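Local coordinates for phenolic acid decarboxylase (PDB 7AE5) that catalyses the reversible, non-oxidative decarboxylation of phenolic acids including vanillic acid, 4-hydroxybenzoate and 3,4-dihydroxybenzoate, using prenylated FMN and manganese, at the interface of chains A and B. Coordinates in Å, arbitrary orientation; residue numbers count along the deposited sequence, not the author numbering. Chains: chain A/B, Phenolic acid decarboxylase.

Contact 1: the interface of chains A and B. Residues chain A 39-40, 43; chain B 460, 464, 467-468.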
ATOM      1  N   ARG A  39     -28.336 -18.216 -27.939  1.00 37.38           N
ATOM      2  CA  ARG A  39     -27.305 -17.189 -27.844  1.00 38.46           C
ATOM      3  C   ARG A  39     -27.762 -15.891 -28.495  1.00 40.03           C
ATOM      4  O   ARG A  39     -27.478 -14.799 -27.990  1.00 40.95           O
ATOM      5  CB  ARG A  39     -26.012 -17.689 -28.489  1.00 39.92           C
ATOM      6  CG  ARG A  39     -24.877 -16.677 -28.518  1.00 41.39           C
ATOM      7  CD  ARG A  39     -24.252 -16.489 -27.146  1.00 40.59           C
ATOM      8  NE  ARG A  39     -24.841 -15.372 -26.418  1.00 40.66           N
ATOM      9  CZ  ARG A  39     -24.482 -14.999 -25.198  1.00 40.11           C
ATOM     10  NH1 ARG A  39     -23.533 -15.638 -24.531  1.00 38.52           N
ATOM     11  NH2 ARG A  39     -25.085 -13.957 -24.634  1.00 40.66           N
ATOM     12  N   ALA A  40     -28.480 -15.990 -29.617  1.00 36.63           N
ATOM     13  CA  ALA A  40     -28.933 -14.791 -30.313  1.00 38.18           C
ATOM     14  C   ALA A  40     -30.018 -14.069 -29.525  1.00 37.91           C
ATOM     15  O   ALA A  40     -30.006 -12.836 -29.433  1.00 39.45           O
ATOM     16  CB  ALA A  40     -29.433 -15.151 -31.712  1.00 39.16           C
ATOM     17  N   ASN A  43     -28.412 -12.176 -27.017  1.00 48.27           N
ATOM     18  CA  ASN A  43     -27.612 -11.088 -27.567  1.00 50.80           C
ATOM     19  C   ASN A  43     -28.440  -9.877 -27.977  1.00 52.82           C
ATOM     20  O   ASN A  43     -27.857  -8.821 -28.249  1.00 54.55           O
ATOM     21  CB  ASN A  43     -26.804 -11.587 -28.765  1.00 50.25           C
ATOM     22  CG  ASN A  43     -25.572 -12.365 -28.351  1.00 49.38           C
ATOM     23  OD1 ASN A  43     -25.314 -12.556 -27.160  1.00 49.02           O
ATOM     24  ND2 ASN A  43     -24.803 -12.820 -29.332  1.00 49.25           N
TER
ATOM     25  N   PRO B 460     -19.506 -18.441 -28.731  1.00 49.58           N
ATOM     26  CA  PRO B 460     -20.880 -18.530 -29.223  1.00 49.32           C
ATOM     27  C   PRO B 460     -21.012 -19.608 -30.282  1.00 50.57           C
ATOM     28  O   PRO B 460     -20.064 -19.873 -31.041  1.00 51.27           O
ATOM     29  CB  PRO B 460     -21.139 -17.129 -29.811  1.00 47.92           C
ATOM     30  CG  PRO B 460     -19.789 -16.523 -30.004  1.00 47.53           C
ATOM     31  CD  PRO B 460     -18.923 -17.106 -28.939  1.00 48.25           C
ATOM     32  N   THR B 464     -24.597 -17.650 -34.824  1.00 51.12           N
ATOM     33  CA  THR B 464     -25.251 -16.781 -33.851  1.00 50.32           C
ATOM     34  C   THR B 464     -25.642 -15.446 -34.475  1.00 49.60           C
ATOM     35  O   THR B 464     -26.731 -14.922 -34.208  1.00 49.55           O
ATOM     36  CB  THR B 464     -24.338 -16.569 -32.642  1.00 49.74           C
ATOM     37  OG1 THR B 464     -24.341 -17.750 -31.829  1.00 50.52           O
ATOM     38  CG2 THR B 464     -24.802 -15.382 -31.812  1.00 48.73           C
ATOM     39  N   TRP B 467     -28.620 -15.814 -36.720  1.00 58.57           N
ATOM     40  CA  TRP B 467     -29.829 -16.019 -35.936  1.00 59.00           C
ATOM     41  C   TRP B 467     -30.264 -14.761 -35.202  1.00 58.44           C
ATOM     42  O   TRP B 467     -31.439 -14.650 -34.835  1.00 58.96           O
ATOM     43  CB  TRP B 467     -29.629 -17.165 -34.944  1.00 59.29           C
ATOM     44  CG  TRP B 467     -30.078 -18.482 -35.493  1.00 60.29           C
ATOM     45  CD1 TRP B 467     -29.300 -19.430 -36.091  1.00 60.72           C
ATOM     46  CD2 TRP B 467     -31.417 -18.988 -35.515  1.00 61.07           C
ATOM     47  NE1 TRP B 467     -30.071 -20.501 -36.475  1.00 61.64           N
ATOM     48  CE2 TRP B 467     -31.375 -20.254 -36.133  1.00 61.83           C
ATOM     49  CE3 TRP B 467     -32.647 -18.497 -35.068  1.00 61.28           C
ATOM     50  CZ2 TRP B 467     -32.515 -21.035 -36.314  1.00 62.70           C
ATOM     51  CZ3 TRP B 467     -33.777 -19.273 -35.248  1.00 62.22           C
ATOM     52  CH2 TRP B 467     -33.704 -20.528 -35.866  1.00 62.86           C
ATOM     53  N   GLU B 468     -29.348 -13.816 -34.980  1.00 68.10           N
ATOM     54  CA  GLU B 468     -29.741 -12.529 -34.418  1.00 67.65           C
ATOM     55  C   GLU B 468     -30.661 -11.783 -35.373  1.00 68.11           C
ATOM     56  O   GLU B 468     -31.726 -11.299 -34.976  1.00 68.60           O
ATOM     57  CB  GLU B 468     -28.502 -11.692 -34.091  1.00 66.51           C
ATOM     58  CG  GLU B 468     -28.003 -11.851 -32.662  1.00 66.04           C
ATOM     59  CD  GLU B 468     -26.650 -11.200 -32.435  1.00 64.93           C
ATOM     60  OE1 GLU B 468     -26.573  -9.955 -32.493  1.00 64.34           O
ATOM     61  OE2 GLU B 468     -25.667 -11.930 -32.190  1.00 64.73           O
TER
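The side-chain amide of A:Asn43 gives an N-H to the carboxylate of B:Glu468, with A:Asn43 ND2 3.1 Å from B:Glu468 OE2 and an angle of 170° at the hydrogen. This bond joins two helices of a UbiD-family decarboxylase, helix 33-43 of chain A and helix 464-476 of chain B. The oxygen OE2 lies in the plane of the asparagine amide, but the amide reaches OE2 from above the carboxylate plane, because the two flat groups stand nearly perpendicular. The bond is straight at the donor and strongly tilted at the acceptor.

The other end of the same amide faces its own chain. A:Arg39 NH2 lies 2.9 Å from A:Asn43 OD1, a weak, bent hydrogen bond from one helical turn earlier that may help keep ND2 turned toward chain B. The arginine chain leaves its backbone with CG opposite the N (chi1 177°), then bends at the next two torsions, which carries the guanidinium to the A:Asn43 side. It forms no salt bridge with B:Glu468: A:Arg39 NE remains 6.8 Å from B:Glu468 OE2, so any attraction between the opposite charges would be long-range.

What A:Arg39 offers chain B is its aliphatic stem. A:Arg39 CG packs 3.5 Å from the methyl CG2 of B:Thr464 and lies as near its hydroxyl OG1, so the fork of the threonine straddles the arginine methylene. That methyl also approaches A:Asn43 ND2, crossing the asparagine at roughly a right angle. B:Pro460 adds its CB at the looser margin, 4.0 Å from A:Arg39 CG.

Between A:Arg39 and A:Asn43 the helices meet at A:Ala40. Its methyl points into the backbone joining B:Trp467 and B:Glu468, with A:Ala40 CB 3.6 Å from B:Trp467 C. B:Glu468 CG flanks A:Ala40 CB at 3.7 Å, and the extended glutamate then runs on past it to A:Asn43. B:Trp467 touches A:Ala40 through its carbonyl carbon and CB, while its indole turns away.

Contact 2: the interface of chains A and B. Residues chain A 135, 277, 282-283, 310; chain B 456-459.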
ATOM      1  N   ASN A 135     -23.522 -26.614 -26.301  1.00 43.25           N
ATOM      2  CA  ASN A 135     -22.263 -25.979 -26.660  1.00 44.68           C
ATOM      3  C   ASN A 135     -21.356 -27.000 -27.332  1.00 45.21           C
ATOM      4  O   ASN A 135     -21.397 -28.192 -27.015  1.00 44.39           O
ATOM      5  CB  ASN A 135     -21.581 -25.362 -25.437  1.00 44.28           C
ATOM      6  CG  ASN A 135     -22.087 -23.962 -25.139  1.00 44.40           C
ATOM      7  OD1 ASN A 135     -21.800 -23.017 -25.874  1.00 46.27           O
ATOM      8  ND2 ASN A 135     -22.853 -23.826 -24.063  1.00 42.70           N
ATOM      9  N   GLY A 277     -20.977 -26.338 -19.989  1.00 44.61           N
ATOM     10  CA  GLY A 277     -20.858 -24.952 -19.592  1.00 42.61           C
ATOM     11  C   GLY A 277     -21.317 -24.718 -18.166  1.00 42.11           C
ATOM     12  O   GLY A 277     -22.180 -25.416 -17.635  1.00 43.08           O
ATOM     13  N   SER A 282     -17.457 -20.472 -18.767  1.00 42.36           N
ATOM     14  CA  SER A 282     -16.490 -21.372 -19.375  1.00 44.06           C
ATOM     15  C   SER A 282     -16.924 -22.816 -19.157  1.00 45.03           C
ATOM     16  O   SER A 282     -17.883 -23.101 -18.436  1.00 44.47           O
ATOM     17  CB  SER A 282     -15.080 -21.141 -18.810  1.00 44.95           C
ATOM     18  OG  SER A 282     -15.049 -21.350 -17.409  1.00 44.65           O
ATOM     19  N   TYR A 283     -16.203 -23.732 -19.799  1.00 42.62           N
ATOM     20  CA  TYR A 283     -16.507 -25.152 -19.694  1.00 44.14           C
ATOM     21  C   TYR A 283     -16.020 -25.722 -18.371  1.00 45.16           C
ATOM     22  O   TYR A 283     -14.966 -25.333 -17.857  1.00 45.31           O
ATOM     23  CB  TYR A 283     -15.860 -25.933 -20.839  1.00 45.34           C
ATOM     24  CG  TYR A 283     -16.551 -25.788 -22.170  1.00 44.14           C
ATOM     25  CD1 TYR A 283     -17.653 -26.570 -22.493  1.00 44.13           C
ATOM     26  CD2 TYR A 283     -16.090 -24.880 -23.115  1.00 43.09           C
ATOM     27  CE1 TYR A 283     -18.285 -26.443 -23.714  1.00 43.07           C
ATOM     28  CE2 TYR A 283     -16.714 -24.746 -24.339  1.00 42.10           C
ATOM     29  CZ  TYR A 283     -17.812 -25.528 -24.634  1.00 42.10           C
ATOM     30  OH  TYR A 283     -18.431 -25.395 -25.856  1.00 41.29           O
ATOM     31  N   LEU A 310     -26.613 -21.589 -22.095  1.00 44.17           N
ATOM     32  CA  LEU A 310     -25.702 -20.792 -21.290  1.00 43.50           C
ATOM     33  C   LEU A 310     -24.395 -20.615 -22.047  1.00 43.65           C
ATOM     34  O   LEU A 310     -23.905 -21.546 -22.694  1.00 44.61           O
ATOM     35  CB  LEU A 310     -25.449 -21.428 -19.912  1.00 44.08           C
ATOM     36  CG  LEU A 310     -24.430 -22.558 -19.754  1.00 45.40           C
ATOM     37  CD1 LEU A 310     -24.181 -22.810 -18.276  1.00 45.81           C
ATOM     38  CD2 LEU A 310     -24.902 -23.830 -20.444  1.00 46.85           C
TER
ATOM     39  N   GLN B 456     -11.468 -22.448 -20.707  1.00 40.04           N
ATOM     40  CA  GLN B 456     -11.934 -22.397 -22.087  1.00 41.70           C
ATOM     41  C   GLN B 456     -13.319 -21.765 -22.078  1.00 41.42           C
ATOM     42  O   GLN B 456     -14.281 -22.371 -21.596  1.00 40.98           O
ATOM     43  CB  GLN B 456     -11.967 -23.785 -22.721  1.00 42.84           C
ATOM     44  CG  GLN B 456     -12.604 -23.793 -24.103  1.00 44.07           C
ATOM     45  CD  GLN B 456     -11.924 -22.829 -25.057  1.00 44.73           C
ATOM     46  OE1 GLN B 456     -10.721 -22.926 -25.302  1.00 44.99           O
ATOM     47  NE2 GLN B 456     -12.691 -21.889 -25.598  1.00 44.89           N
ATOM     48  N   LEU B 457     -13.415 -20.547 -22.601  1.00 41.25           N
ATOM     49  CA  LEU B 457     -14.682 -19.835 -22.608  1.00 40.83           C
ATOM     50  C   LEU B 457     -15.706 -20.552 -23.481  1.00 41.47           C
ATOM     51  O   LEU B 457     -15.371 -21.369 -24.343  1.00 42.58           O
ATOM     52  CB  LEU B 457     -14.490 -18.407 -23.106  1.00 40.66           C
ATOM     53  CG  LEU B 457     -13.716 -17.496 -22.161  1.00 39.90           C
ATOM     54  CD1 LEU B 457     -13.365 -16.213 -22.870  1.00 38.25           C
ATOM     55  CD2 LEU B 457     -14.534 -17.217 -20.911  1.00 38.11           C
ATOM     56  N   LEU B 458     -16.977 -20.231 -23.241  1.00 40.70           N
ATOM     57  CA  LEU B 458     -18.081 -20.782 -24.024  1.00 41.02           C
ATOM     58  C   LEU B 458     -18.308 -19.877 -25.231  1.00 40.71           C
ATOM     59  O   LEU B 458     -19.200 -19.026 -25.257  1.00 39.44           O
ATOM     60  CB  LEU B 458     -19.334 -20.911 -23.166  1.00 40.17           C
ATOM     61  CG  LEU B 458     -19.248 -21.845 -21.958  1.00 39.98           C
ATOM     62  CD1 LEU B 458     -20.342 -21.526 -20.950  1.00 38.99           C
ATOM     63  CD2 LEU B 458     -19.338 -23.291 -22.399  1.00 40.87           C
ATOM     64  N   ASP B 459     -17.464 -20.063 -26.247  1.00 48.02           N
ATOM     65  CA  ASP B 459     -17.567 -19.314 -27.494  1.00 47.50           C
ATOM     66  C   ASP B 459     -18.965 -19.475 -28.081  1.00 47.02           C
ATOM     67  O   ASP B 459     -19.579 -20.540 -27.936  1.00 47.78           O
ATOM     68  CB  ASP B 459     -16.504 -19.779 -28.493  1.00 48.86           C
ATOM     69  CG  ASP B 459     -15.089 -19.564 -27.983  1.00 49.55           C
ATOM     70  OD1 ASP B 459     -14.827 -18.496 -27.391  1.00 48.46           O
ATOM     71  OD2 ASP B 459     -14.240 -20.462 -28.178  1.00 50.96           O
TER
HETATM   72  O   HOH W   1     -20.876 -23.393 -28.473  1.00 41.66           O
HETATM   73  O   HOH W   2     -12.787 -24.489 -19.112  1.00 43.41           O
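Two first torsions of similar sense bring B:Leu458 against the face of the A:Tyr283 ring: CG of the leucine (chi1 -62°) and CG of the tyrosine (chi1 -76°) each lie opposite their own carbonyl carbon. The tyrosine ring stands nearly broadside to its stem, chi2 -83°, and presents a face to the partner. The methyl B:Leu458 CD2 sits over the middle of that face, 3.4 Å from the centroid of the A:Tyr283 ring, in a CH-pi contact that touches all six ring carbons rather than one edge.

Both methyls of B:Leu458 also reach A:Gly277, with B:Leu458 CD2 3.6 Å from A:Gly277 CA; CD1 additionally lies against the backbone of A:Ser282. A:Asn135 closes another side, crossing the leucine at about a right angle with A:Asn135 CG, its amide carbon, 3.9 Å from B:Leu458 CD2. That amide is held by its own chain: A:Asn135 ND2 donates to A:Leu310 O at 2.9 Å, nearly in the amide plane, which fixes its rotation and directs OD1 toward a water. Water 1 lies 2.8 Å from A:Asn135 OD1 and reaches B:Asp459 O by a longer contact, bridging the chains.

Beside the leucine, the backbones pair. A:Tyr283 N donates to B:Gln456 O at 3.0 Å, and A:Ser282 and B:Leu457 form an antiparallel beta bridge. Water 2 extends the pairing between A:Tyr283 O and B:Gln456 N. The glutamine side chain doubles back so that B:Gln456 NE2 donates to B:Leu457 O, 3.0 Å away, a bond within chain B that holds the side chain against its own backbone, while its CG borders the ring at CD2 of A:Tyr283.

The chain B partner is the loop leading into helix 464-476, laid across the chain A loop between strands 271-273 and 287-299, with A:Asn135 and A:Leu310 contributed by two other loops. The first of these loops carries A:Glu278, the probable proton donor, about 6 Å from the centre of this contact, so the tail of one subunit borders the active-site region of its neighbour.

About 14 Å separates the C-alpha centres of contact 1 and contact 2, and one continuous piece of chain B serves both: B:Asp459 of contact 2 is followed directly by B:Pro460 of contact 1. The C-terminal tail of chain B thus lies first on the loops near A:Glu278, then on helix 33-43 of the same neighbour. The centre of contact 1 lies about 38 Å from B:Glu278, so the tail serves chain A far from its own catalytic site. The two-fold twin makes the exchange reciprocal, a tail swap that probably stabilises this pair within the hexamer.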